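Local coordinates for chemotaxis signal transduction protein (Thermoanaerobacter tengcongensis, PDB 2QDL) that probably acts as the CheW scaffold of bacterial chemotaxis, coupling chemoreceptors to the histidine kinase CheA in the signalling array, at residues L66-R69 against G73-G76; E112-V117 against A123-I128. All blocks are in the same frame, centred on the assembly; numbering follows the deposited sequence.

Interaction 1 of 2, residues L66-R69 against G73-G76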
# COMPACT_ATOMS: atom_id res chain seq x y z
N LEU A 66 -7.36 -0.11 -2.94
CA LEU A 66 -7.28 -0.56 -1.53
C LEU A 66 -8.58 -0.38 -0.74
O LEU A 66 -8.90 -1.20 0.11
CB LEU A 66 -6.12 0.12 -0.77
CG LEU A 66 -4.71 -0.11 -1.31
CD1 LEU A 66 -3.69 0.68 -0.48
CD2 LEU A 66 -4.35 -1.62 -1.32
N LYS A 67 -9.32 0.69 -1.01
CA LYS A 67 -10.61 0.92 -0.34
C LYS A 67 -11.59 -0.19 -0.66
O LYS A 67 -12.29 -0.66 0.24
CB LYS A 67 -11.21 2.25 -0.73
CG LYS A 67 -10.42 3.47 -0.26
CD LYS A 67 -11.02 4.72 -0.88
CE LYS A 67 -10.00 5.82 -0.93
NZ LYS A 67 -10.46 6.99 -1.74
N LYS A 68 -11.60 -0.65 -1.92
CA LYS A 68 -12.45 -1.76 -2.35
C LYS A 68 -11.94 -3.09 -1.80
O LYS A 68 -12.73 -3.97 -1.40
CB LYS A 68 -12.52 -1.82 -3.87
CG LYS A 68 -13.07 -0.57 -4.49
CD LYS A 68 -13.23 -0.75 -6.02
CE LYS A 68 -13.65 0.55 -6.63
NZ LYS A 68 -13.77 0.40 -8.08
N ARG A 69 -10.62 -3.23 -1.74
CA ARG A 69 -10.01 -4.41 -1.12
C ARG A 69 -10.29 -4.50 0.40
O ARG A 69 -10.59 -5.59 0.91
CB ARG A 69 -8.50 -4.43 -1.40
CG ARG A 69 -7.79 -5.68 -0.98
CD ARG A 69 -8.52 -6.92 -1.57
NE ARG A 69 -7.67 -8.09 -1.74
CZ ARG A 69 -8.12 -9.34 -1.68
NH1 ARG A 69 -9.40 -9.56 -1.44
NH2 ARG A 69 -7.31 -10.36 -1.86
N GLY A 73 -14.78 3.44 3.05
CA GLY A 73 -15.63 4.38 2.33
C GLY A 73 -14.95 4.93 1.09
O GLY A 73 -13.75 5.26 1.11
N LYS A 74 -15.71 5.04 0.01
CA LYS A 74 -15.14 5.45 -1.29
C LYS A 74 -15.09 6.96 -1.41
O LYS A 74 -15.68 7.54 -2.33
CB LYS A 74 -15.91 4.82 -2.46
CG LYS A 74 -16.06 3.27 -2.38
CD LYS A 74 -14.72 2.57 -2.07
CE LYS A 74 -14.89 1.06 -1.91
NZ LYS A 74 -15.62 0.64 -0.69
N ARG A 75 -14.36 7.60 -0.48
CA ARG A 75 -14.19 9.07 -0.51
C ARG A 75 -12.70 9.38 -0.41
O ARG A 75 -11.94 8.58 0.09
CB ARG A 75 -14.92 9.74 0.66
CG ARG A 75 -16.30 9.17 0.94
CD ARG A 75 -16.96 9.76 2.16
NE ARG A 75 -16.38 9.26 3.41
CZ ARG A 75 -16.68 8.08 3.96
NH1 ARG A 75 -17.53 7.26 3.38
NH2 ARG A 75 -16.12 7.72 5.11
N GLY A 76 -12.31 10.56 -0.88
CA GLY A 76 -10.95 11.09 -0.62
C GLY A 76 -10.15 11.29 -1.90
O GLY A 76 -9.08 11.88 -1.87

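Interaction 2 of 2, residues E112-V117 against A123-I128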
# COMPACT_ATOMS: atom_id res chain seq x y z
N GLU A 112 3.32 -2.32 16.89
CA GLU A 112 2.60 -3.37 17.62
C GLU A 112 1.89 -4.32 16.66
O GLU A 112 1.40 -3.89 15.62
CB GLU A 112 1.55 -2.75 18.55
CG GLU A 112 2.15 -1.82 19.59
CD GLU A 112 1.09 -1.16 20.47
OE1 GLU A 112 -0.13 -1.37 20.23
OE2 GLU A 112 1.51 -0.42 21.40
N PRO A 113 1.80 -5.61 17.05
CA PRO A 113 1.06 -6.58 16.24
C PRO A 113 -0.40 -6.16 16.28
O PRO A 113 -0.82 -5.59 17.28
CB PRO A 113 1.27 -7.90 17.01
CG PRO A 113 1.53 -7.46 18.46
CD PRO A 113 2.36 -6.22 18.28
N PRO A 114 -1.18 -6.41 15.21
CA PRO A 114 -2.57 -5.99 15.31
C PRO A 114 -3.36 -6.87 16.29
O PRO A 114 -3.02 -8.04 16.45
CB PRO A 114 -3.10 -6.20 13.89
CG PRO A 114 -2.25 -7.33 13.35
CD PRO A 114 -0.89 -7.10 13.93
N PRO A 115 -4.41 -6.32 16.91
CA PRO A 115 -5.30 -7.25 17.63
C PRO A 115 -5.99 -8.16 16.59
O PRO A 115 -5.89 -7.88 15.39
CB PRO A 115 -6.33 -6.32 18.30
CG PRO A 115 -6.27 -5.04 17.52
CD PRO A 115 -4.88 -4.92 16.97
N PRO A 116 -6.67 -9.24 17.04
CA PRO A 116 -7.30 -10.22 16.13
C PRO A 116 -8.23 -9.58 15.10
O PRO A 116 -8.25 -10.01 13.94
CB PRO A 116 -8.09 -11.12 17.08
CG PRO A 116 -7.31 -11.04 18.36
CD PRO A 116 -6.88 -9.61 18.45
N VAL A 117 -9.00 -8.59 15.54
CA VAL A 117 -9.93 -7.86 14.69
C VAL A 117 -9.68 -6.35 14.81
O VAL A 117 -9.75 -5.78 15.91
CB VAL A 117 -11.44 -8.21 15.01
CG1 VAL A 117 -12.35 -7.61 13.97
CG2 VAL A 117 -11.65 -9.72 15.04
N ALA A 123 -5.19 -9.94 7.65
CA ALA A 123 -4.47 -10.53 6.51
C ALA A 123 -3.71 -9.46 5.73
O ALA A 123 -2.78 -9.76 4.98
CB ALA A 123 -5.42 -11.30 5.60
N PHE A 124 -4.13 -8.22 5.90
CA PHE A 124 -3.59 -7.07 5.15
C PHE A 124 -2.76 -6.16 6.05
O PHE A 124 -2.31 -5.09 5.61
CB PHE A 124 -4.72 -6.24 4.54
CG PHE A 124 -5.66 -7.03 3.62
CD1 PHE A 124 -5.16 -7.78 2.55
CD2 PHE A 124 -7.05 -6.96 3.81
CE1 PHE A 124 -6.03 -8.47 1.72
CE2 PHE A 124 -7.91 -7.62 2.98
CZ PHE A 124 -7.41 -8.39 1.92
N VAL A 125 -2.60 -6.55 7.31
CA VAL A 125 -1.91 -5.69 8.29
C VAL A 125 -0.60 -6.30 8.74
O VAL A 125 -0.57 -7.45 9.23
CB VAL A 125 -2.79 -5.43 9.53
CG1 VAL A 125 -2.05 -4.54 10.59
CG2 VAL A 125 -4.12 -4.84 9.14
N GLU A 126 0.50 -5.55 8.56
CA GLU A 126 1.81 -6.01 9.05
C GLU A 126 1.97 -5.67 10.54
O GLU A 126 2.40 -6.49 11.36
CB GLU A 126 2.95 -5.37 8.24
CG GLU A 126 4.36 -5.61 8.85
CD GLU A 126 5.46 -5.04 8.00
OE1 GLU A 126 5.50 -5.35 6.78
OE2 GLU A 126 6.27 -4.26 8.54
N GLY A 127 1.62 -4.43 10.90
CA GLY A 127 1.74 -4.00 12.27
C GLY A 127 1.06 -2.66 12.40
O GLY A 127 0.59 -2.09 11.41
N ILE A 128 1.00 -2.17 13.63
CA ILE A 128 0.36 -0.89 13.89
C ILE A 128 1.37 0.04 14.55
O ILE A 128 1.91 -0.27 15.60
CB ILE A 128 -0.91 -1.04 14.79
CG1 ILE A 128 -1.76 -2.26 14.37
CG2 ILE A 128 -1.64 0.33 14.91
CD1 ILE A 128 -3.24 -2.04 14.23

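Interaction 1 of 2, residues L66-R69 against G73-G76
Lys-67 reaches from the short helix 66-70 along the loop 73-76, which bends at Lys-74 in an inverse gamma turn. The helix follows strand 59-65 of the CheW-like beta-barrel domain, and the loop leads on to strand 82-88. CB of Lys-67 packs on the aliphatic part of Lys-74, with 3.8 Å to Lys-74 CD. CG stands anti to the carbonyl carbon (chi1 -66°), and the extended chain beyond it carries NZ out to Arg-75. CD passes the carbonyl of Gly-73, 3.4 Å from its O atom. CE lies 3.5 Å from Arg-75 O. At the tip, NZ donates a hydrogen bond of 2.8 Å to the same Arg-75 O. NZ also forms a salt bridge with Asp-98, so two acceptors hold the tip. Lys-74 comes back toward the helix from the other segment. Its side chain bends at chi2 and chi4 and crosses that of Lys-68 at about a right angle, with Lys-74 CE 3.6 Å from Lys-68 CG. The two ammonium groups have different partners: Lys-74 NZ bonds to Ile-72 O, and Lys-68 NZ pairs with Glu-51. The bond from Lys-67 NZ does not follow a lone pair of Arg-75 O: the donor stands above the carbonyl plane, 63° out of it.

Interaction 2 of 2, residues E112-V117 against A123-I128
Pro-114 packs its ring against Val-125 and Ile-128, the apolar centre of this contact. Pro-114 CB is 3.8 Å from Val-125 CG1, and its CG touches the same methyl. A chi1 of 179° puts CG1 of Val-125, not CG2, against the proline ring. The two side chains run antiparallel past one another. Ile-128 approaches with its longer branch. Its CG1 is 3.9 Å from Pro-114 CA, and its CD1 meets Pro-114 CB. Ile-128 CD1 also lies 4.3 Å from Pro-115 CD. Val-125 and Ile-128 also touch Ile-137 of strand 134-139, so the proline segment covers residues that belong to the barrel sheet. Farther out the contact is backbone to backbone. Gly-127 brings its CA to 3.4 Å from Glu-112 O. Glu-126 and Gly-127 form a classic beta bulge opposite Ile-138. At the polar edge, Glu-112 and Ile-128 make a single antiparallel bridge as a hydrogen-bonded pair. Ile-128 N donates to Glu-112 O over 2.7 Å. Glu-112 N donates to Ile-128 O over 2.8 Å. Pro-113 to Pro-116 have no N-H to donate, so the pairing cannot go on along them in the same way; beyond Glu-112 the contact rests on apolar packing by Pro-114 and Pro-115.

Interaction 1 closes before interaction 2 opens, so the two come in series along the chain. Both lie in the CheW-like domain, with centres about 19 Å apart. Interaction 1 joins helix 66-70 to the loop before strand 82-88. Interaction 2 folds the loop after strand 91-106 back on strand 125-131. All three strands belong to the same curled mixed sheet. The contacts meet directly where Arg-69 NE packs 3.7 Å from Phe-124 CZ. Phe-124 also meets the ring of Phe-70, at the end of the same helix. Helix 66-70 thus packs against the start of segment 123-128, and ties two stretches far apart in sequence into one domain.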